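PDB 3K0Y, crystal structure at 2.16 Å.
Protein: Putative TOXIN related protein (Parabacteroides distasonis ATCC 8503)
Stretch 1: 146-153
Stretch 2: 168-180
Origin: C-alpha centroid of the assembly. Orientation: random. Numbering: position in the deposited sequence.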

ATOM      1  N   ASP A 146      -4.736 -13.250 -16.097  1.00 42.89           N
ATOM      2  CA  ASP A 146      -3.665 -12.263 -15.933  1.00 44.55           C
ATOM      3  C   ASP A 146      -3.672 -11.846 -14.464  1.00 44.03           C
ATOM      4  O   ASP A 146      -3.852 -10.682 -14.151  1.00 43.57           O
ATOM      5  N   PRO A 147      -3.482 -12.811 -13.551  1.00 44.17           N
ATOM      6  CA  PRO A 147      -3.669 -12.502 -12.116  1.00 45.08           C
ATOM      7  C   PRO A 147      -2.685 -11.449 -11.547  1.00 44.40           C
ATOM      8  O   PRO A 147      -3.045 -10.691 -10.629  1.00 44.78           O
ATOM      9  N   TYR A 148      -1.513 -11.337 -12.156  1.00 43.71           N
ATOM     10  CA  TYR A 148      -0.461 -10.445 -11.669  1.00 43.92           C
ATOM     11  C   TYR A 148      -0.414  -9.121 -12.387  1.00 43.52           C
ATOM     12  O   TYR A 148       0.603  -8.430 -12.309  1.00 42.91           O
ATOM     13  N   THR A 149      -1.496  -8.780 -13.086  1.00 43.12           N
ATOM     14  CA  THR A 149      -1.636  -7.493 -13.753  1.00 44.03           C
ATOM     15  C   THR A 149      -2.745  -6.771 -12.965  1.00 44.32           C
ATOM     16  O   THR A 149      -3.904  -7.259 -12.864  1.00 45.09           O
ATOM     17  N   LEU A 150      -2.391  -5.610 -12.411  1.00 44.50           N
ATOM     18  CA  LEU A 150      -3.291  -4.819 -11.582  1.00 44.20           C
ATOM     19  C   LEU A 150      -3.458  -3.417 -12.127  1.00 44.35           C
ATOM     20  O   LEU A 150      -2.639  -2.953 -12.928  1.00 44.04           O
ATOM     21  N   GLU A 151      -4.545  -2.751 -11.714  1.00 43.45           N
ATOM     22  CA  GLU A 151      -4.766  -1.361 -12.059  1.00 43.03           C
ATOM     23  C   GLU A 151      -4.974  -0.543 -10.783  1.00 42.02           C
ATOM     24  O   GLU A 151      -5.802  -0.888  -9.940  1.00 42.61           O
ATOM     25  N   PHE A 152      -4.218   0.529 -10.649  1.00 41.02           N
ATOM     26  CA  PHE A 152      -4.376   1.459  -9.588  1.00 40.85           C
ATOM     27  C   PHE A 152      -5.365   2.481 -10.082  1.00 40.60           C
ATOM     28  O   PHE A 152      -5.155   3.126 -11.080  1.00 42.06           O
ATOM     29  N   ARG A 153      -6.447   2.638  -9.348  1.00 41.39           N
ATOM     30  CA  ARG A 153      -7.562   3.455  -9.760  1.00 41.30           C
ATOM     31  C   ARG A 153      -7.813   4.602  -8.766  1.00 40.57           C
ATOM     32  O   ARG A 153      -7.632   4.440  -7.537  1.00 39.58           O
ATOM     33  N   ARG A 168      -0.772   8.709   0.390  1.00 42.16           N
ATOM     34  CA  ARG A 168      -0.203   7.410   0.575  1.00 40.89           C
ATOM     35  C   ARG A 168      -1.285   6.338   0.722  1.00 39.68           C
ATOM     36  O   ARG A 168      -2.364   6.565   1.274  1.00 41.49           O
ATOM     37  N   VAL A 169      -1.000   5.169   0.197  1.00 38.90           N
ATOM     38  CA  VAL A 169      -1.880   4.022   0.325  1.00 37.60           C
ATOM     39  C   VAL A 169      -1.029   2.743   0.355  1.00 38.54           C
ATOM     40  O   VAL A 169       0.101   2.691  -0.183  1.00 39.69           O
ATOM     41  N   ALA A 170      -1.585   1.692   0.929  1.00 38.76           N
ATOM     42  CA  ALA A 170      -1.017   0.351   0.919  1.00 39.32           C
ATOM     43  C   ALA A 170      -2.119  -0.632   0.604  1.00 40.66           C
ATOM     44  O   ALA A 170      -3.220  -0.515   1.162  1.00 39.60           O
ATOM     45  N   PHE A 171      -1.842  -1.548  -0.334  1.00 41.39           N
ATOM     46  CA  PHE A 171      -2.786  -2.606  -0.721  1.00 41.33           C
ATOM     47  C   PHE A 171      -2.248  -3.996  -0.335  1.00 41.66           C
ATOM     48  O   PHE A 171      -1.119  -4.374  -0.672  1.00 39.68           O
ATOM     49  N   ASN A 172      -3.060  -4.748   0.397  1.00 42.40           N
ATOM     50  CA  ASN A 172      -2.679  -6.064   0.848  1.00 43.62           C
ATOM     51  C   ASN A 172      -2.715  -6.976  -0.372  1.00 44.53           C
ATOM     52  O   ASN A 172      -3.744  -7.100  -1.038  1.00 44.25           O
ATOM     53  N   LEU A 173      -1.587  -7.607  -0.679  1.00 44.35           N
ATOM     54  CA  LEU A 173      -1.504  -8.490  -1.858  1.00 45.71           C
ATOM     55  C   LEU A 173      -1.746  -9.951  -1.562  1.00 46.37           C
ATOM     56  O   LEU A 173      -1.540 -10.803  -2.422  1.00 47.99           O
ATOM     57  N   SER A 174      -2.181 -10.257  -0.358  1.00 47.04           N
ATOM     58  CA  SER A 174      -2.225 -11.640   0.060  1.00 48.29           C
ATOM     59  C   SER A 174      -3.289 -12.454  -0.697  1.00 47.72           C
ATOM     60  O   SER A 174      -3.272 -13.651  -0.610  1.00 48.25           O
ATOM     61  N   SER A 175      -4.195 -11.786  -1.419  1.00 47.28           N
ATOM     62  CA  SER A 175      -5.233 -12.406  -2.235  1.00 46.72           C
ATOM     63  C   SER A 175      -4.738 -12.747  -3.638  1.00 46.80           C
ATOM     64  O   SER A 175      -5.504 -13.293  -4.418  1.00 47.66           O
ATOM     65  N   LEU A 176      -3.496 -12.410  -3.988  1.00 45.92           N
ATOM     66  CA  LEU A 176      -2.956 -12.829  -5.276  1.00 46.17           C
ATOM     67  C   LEU A 176      -2.648 -14.332  -5.201  1.00 45.89           C
ATOM     68  O   LEU A 176      -2.359 -14.834  -4.119  1.00 45.95           O
ATOM     69  N   PRO A 177      -2.724 -15.045  -6.343  1.00 45.05           N
ATOM     70  CA  PRO A 177      -2.429 -16.481  -6.255  1.00 45.48           C
ATOM     71  C   PRO A 177      -1.014 -16.737  -5.760  1.00 45.99           C
ATOM     72  O   PRO A 177      -0.069 -15.952  -6.039  1.00 44.53           O
ATOM     73  N   ASP A 178      -0.867 -17.816  -4.996  1.00 47.38           N
ATOM     74  CA  ASP A 178       0.429 -18.169  -4.422  1.00 48.32           C
ATOM     75  C   ASP A 178       1.424 -18.341  -5.560  1.00 48.12           C
ATOM     76  O   ASP A 178       1.114 -18.958  -6.544  1.00 46.63           O
ATOM     77  N   THR A 179       2.594 -17.729  -5.445  1.00 48.68           N
ATOM     78  CA  THR A 179       3.611 -17.874  -6.477  1.00 49.91           C
ATOM     79  C   THR A 179       4.444 -19.107  -6.183  1.00 51.43           C
ATOM     80  O   THR A 179       5.417 -19.356  -6.869  1.00 51.09           O
ATOM     81  N   LYS A 180       4.014 -19.876  -5.180  1.00 53.85           N
ATOM     82  CA  LYS A 180       4.801 -20.923  -4.545  1.00 55.51           C
ATOM     83  C   LYS A 180       5.844 -20.115  -3.778  1.00 56.47           C
ATOM     84  O   LYS A 180       5.453 -19.178  -3.050  1.00 57.75           O
TER

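The two stretches meet mainly through side chains, with the carbonyls of Pro147 and Pro177 also taking part, burying 398 Å² in total, and a single hydrogen bond crosses between them. Each contributes a strand and a loop, and the contacts run from a small apolar cluster of Phe152, Phe171 and Val169 at the strands to a tyrosine seated against the 176–179 loop.

Tyr148 is the residue most covered by the other stretch, losing 87 Å². It follows Pro147 in the type I turn from Asp146 to Thr149, and its CA-to-CB bond lies sideways to the second stretch, yet the m rotamer (chi1 -59°) carries the phenol across. The long ring lies against a shallow hollow lined by Leu176, Pro177 and Thr179: CE1 of Tyr148 is 4.2 Å from CB of Leu176 and 4.0 Å from CD of Pro177, while CG2 of Thr179, whose chi1 is p, comes within 3.5 Å of Tyr148 OH. At the tip, Tyr148 OH donates a hydrogen bond of 2.7 Å to Pro177 O. The carbonyl oxygen lies at the ring edge, near its plane, so the hydroxyl reaches a backbone acceptor while the ring carbons keep their apolar neighbours.

Beside the tyrosine, two prolines point toward each other's stretch and fit closely, with Pro147 CB 3.6 Å from Pro177 CG. Their puckers differ, C-gamma endo in Pro147 and C-gamma exo in Pro177.

Leu176, at the end of the type I turn from Leu173, is the main bump on the second stretch. Its m,t rotamer brings CD2 up against both Pro147 and Leu150: CD2 of Leu176 lies 3.5 Å from the backbone O of Pro147 and 4.1 Å from CD2 of Leu150. Leu150, also m,t and pointing toward the second stretch, places its CD1 4.4 Å from CD2 of Leu173, a looser contact. Leu173 has the same m,t rotamer, and Leu150 meets both leucines of the second stretch through its methyl groups.

Farther along the strands the backbones stand well apart, with the CA atoms of Phe152 and Phe171 9.9 Å from each other, and aromatic rings span the gap. Phe152 starts sideways, but its t rotamer brings the ring inward. CD1 of Phe152 approaches CE2 of Phe171 (chi1 m) at 3.7 Å, the latter atom meeting the edge of the Phe152 ring. Next to it, CE1 of Phe152 lies 4.1 Å from CG1 of Val169, a p rotamer, so the CD1–CE1 side of the Phe152 ring meets both residues.

The charged groups stay out of this seam: Arg153 NH2 forms a 2.7 Å salt bridge with Glu151 OE1 within the first stretch.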

ATOM      1  CB  ASP A 146      -3.937 -11.087 -16.882  1.00 45.31           C
ATOM      2  CG  ASP A 146      -2.687 -10.196 -17.147  1.00 52.95           C
ATOM      3  OD1 ASP A 146      -1.548 -10.436 -16.562  1.00 57.23           O
ATOM      4  OD2 ASP A 146      -2.866  -9.212 -17.952  1.00 57.95           O
ATOM      5  CB  PRO A 147      -3.500 -13.862 -11.432  1.00 45.06           C
ATOM      6  CG  PRO A 147      -2.767 -14.710 -12.405  1.00 44.72           C
ATOM      7  CD  PRO A 147      -3.062 -14.205 -13.770  1.00 45.03           C
ATOM      8  CB  TYR A 148       0.882 -11.146 -11.757  1.00 43.69           C
ATOM      9  CG  TYR A 148       0.892 -12.398 -10.948  1.00 43.78           C
ATOM     10  CD1 TYR A 148       0.775 -12.338  -9.568  1.00 43.67           C
ATOM     11  CD2 TYR A 148       0.965 -13.657 -11.553  1.00 45.77           C
ATOM     12  CE1 TYR A 148       0.769 -13.488  -8.795  1.00 46.02           C
ATOM     13  CE2 TYR A 148       0.986 -14.836 -10.775  1.00 44.21           C
ATOM     14  CZ  TYR A 148       0.881 -14.733  -9.406  1.00 44.66           C
ATOM     15  OH  TYR A 148       0.881 -15.827  -8.598  1.00 43.92           O
ATOM     16  CB  THR A 149      -1.998  -7.575 -15.276  1.00 43.72           C
ATOM     17  OG1 THR A 149      -0.957  -8.230 -16.029  1.00 47.36           O
ATOM     18  CG2 THR A 149      -2.225  -6.165 -15.870  1.00 43.37           C
ATOM     19  CB  LEU A 150      -2.783  -4.783 -10.165  1.00 43.67           C
ATOM     20  CG  LEU A 150      -2.465  -6.122  -9.507  1.00 46.37           C
ATOM     21  CD1 LEU A 150      -1.529  -5.893  -8.282  1.00 49.73           C
ATOM     22  CD2 LEU A 150      -3.727  -6.792  -9.046  1.00 50.36           C
ATOM     23  CB  GLU A 151      -6.005  -1.189 -12.922  1.00 42.96           C
ATOM     24  CG  GLU A 151      -5.975  -1.836 -14.214  1.00 43.79           C
ATOM     25  CD  GLU A 151      -7.298  -1.683 -15.019  1.00 43.48           C
ATOM     26  OE1 GLU A 151      -8.343  -1.256 -14.477  1.00 42.74           O
ATOM     27  OE2 GLU A 151      -7.257  -2.002 -16.213  1.00 46.18           O
ATOM     28  CB  PHE A 152      -3.047   2.127  -9.230  1.00 40.87           C
ATOM     29  CG  PHE A 152      -3.180   3.228  -8.218  1.00 40.88           C
ATOM     30  CD1 PHE A 152      -3.639   2.950  -6.943  1.00 41.01           C
ATOM     31  CD2 PHE A 152      -2.878   4.521  -8.541  1.00 41.12           C
ATOM     32  CE1 PHE A 152      -3.780   3.960  -6.008  1.00 42.51           C
ATOM     33  CE2 PHE A 152      -2.989   5.543  -7.615  1.00 43.51           C
ATOM     34  CZ  PHE A 152      -3.436   5.266  -6.329  1.00 42.83           C
ATOM     35  CB  ARG A 153      -8.770   2.534  -9.842  1.00 41.93           C
ATOM     36  CG  ARG A 153      -8.637   1.478 -10.904  1.00 44.60           C
ATOM     37  CD  ARG A 153      -9.162   2.080 -12.125  1.00 49.23           C
ATOM     38  NE  ARG A 153      -9.391   1.143 -13.197  1.00 50.53           N
ATOM     39  CZ  ARG A 153     -10.121   1.445 -14.255  1.00 47.02           C
ATOM     40  NH1 ARG A 153     -10.683   2.630 -14.350  1.00 43.60           N
ATOM     41  NH2 ARG A 153     -10.252   0.574 -15.223  1.00 48.12           N
ATOM     42  CB  ARG A 168       0.682   7.402   1.788  1.00 41.23           C
ATOM     43  CG  ARG A 168       1.952   8.205   1.663  1.00 44.40           C
ATOM     44  CD  ARG A 168       2.719   8.080   2.954  1.00 47.09           C
ATOM     45  NE  ARG A 168       4.037   8.685   2.899  1.00 47.28           N
ATOM     46  CZ  ARG A 168       5.120   8.145   2.392  1.00 46.85           C
ATOM     47  NH1 ARG A 168       5.154   6.925   1.849  1.00 45.79           N
ATOM     48  NH2 ARG A 168       6.219   8.852   2.445  1.00 51.09           N
ATOM     49  CB  VAL A 169      -2.923   4.027  -0.845  1.00 37.91           C
ATOM     50  CG1 VAL A 169      -2.197   3.853  -2.245  1.00 37.30           C
ATOM     51  CG2 VAL A 169      -4.002   2.984  -0.628  1.00 36.87           C
ATOM     52  CB  ALA A 170      -0.412   0.034   2.283  1.00 38.39           C
ATOM     53  CB  PHE A 171      -3.064  -2.557  -2.232  1.00 40.60           C
ATOM     54  CG  PHE A 171      -3.716  -1.276  -2.687  1.00 40.54           C
ATOM     55  CD1 PHE A 171      -5.069  -1.039  -2.456  1.00 38.91           C
ATOM     56  CD2 PHE A 171      -3.003  -0.321  -3.400  1.00 37.83           C
ATOM     57  CE1 PHE A 171      -5.668   0.123  -2.895  1.00 38.56           C
ATOM     58  CE2 PHE A 171      -3.638   0.843  -3.868  1.00 36.14           C
ATOM     59  CZ  PHE A 171      -4.929   1.074  -3.613  1.00 37.79           C
ATOM     60  CB  ASN A 172      -3.646  -6.515   1.954  1.00 44.62           C
ATOM     61  CG  ASN A 172      -3.197  -7.752   2.681  1.00 46.72           C
ATOM     62  OD1 ASN A 172      -2.625  -8.656   2.080  1.00 54.29           O
ATOM     63  ND2 ASN A 172      -3.545  -7.854   3.963  1.00 47.40           N
ATOM     64  CB  LEU A 173      -0.138  -8.361  -2.537  1.00 44.85           C
ATOM     65  CG  LEU A 173       0.183  -6.957  -3.025  1.00 42.97           C
ATOM     66  CD1 LEU A 173       1.588  -6.872  -3.640  1.00 43.69           C
ATOM     67  CD2 LEU A 173      -0.859  -6.499  -3.997  1.00 42.19           C
ATOM     68  CB  SER A 174      -2.454 -11.714   1.583  1.00 48.99           C
ATOM     69  OG  SER A 174      -3.756 -11.294   1.908  1.00 49.73           O
ATOM     70  CB  SER A 175      -6.440 -11.439  -2.369  1.00 47.00           C
ATOM     71  OG  SER A 175      -6.102 -10.316  -3.190  1.00 47.17           O
ATOM     72  CB  LEU A 176      -1.695 -12.074  -5.661  1.00 45.93           C
ATOM     73  CG  LEU A 176      -1.867 -10.576  -5.963  1.00 47.31           C
ATOM     74  CD1 LEU A 176      -0.473  -9.972  -6.208  1.00 42.20           C
ATOM     75  CD2 LEU A 176      -2.835 -10.317  -7.115  1.00 44.41           C
ATOM     76  CB  PRO A 177      -2.663 -17.014  -7.690  1.00 45.56           C
ATOM     77  CG  PRO A 177      -3.300 -15.876  -8.500  1.00 44.88           C
ATOM     78  CD  PRO A 177      -2.928 -14.584  -7.727  1.00 45.05           C
ATOM     79  CB  ASP A 178       0.354 -19.435  -3.578  1.00 48.95           C
ATOM     80  CG  ASP A 178       1.531 -19.546  -2.600  1.00 53.07           C
ATOM     81  OD1 ASP A 178       2.701 -19.459  -3.036  1.00 57.16           O
ATOM     82  OD2 ASP A 178       1.290 -19.688  -1.387  1.00 59.21           O
ATOM     83  CB  THR A 179       4.564 -16.671  -6.548  1.00 48.89           C
ATOM     84  OG1 THR A 179       5.399 -16.673  -5.388  1.00 48.55           O
ATOM     85  CG2 THR A 179       3.799 -15.368  -6.662  1.00 48.88           C
ATOM     86  CB  LYS A 180       5.368 -21.902  -5.567  1.00 55.75           C
ATOM     87  CG  LYS A 180       4.389 -22.311  -6.694  1.00 57.09           C
ATOM     88  CD  LYS A 180       2.963 -22.570  -6.239  1.00 58.27           C
ATOM     89  CE  LYS A 180       2.080 -23.090  -7.380  1.00 59.54           C
ATOM     90  NZ  LYS A 180       1.841 -24.561  -7.322  1.00 60.09           N
TER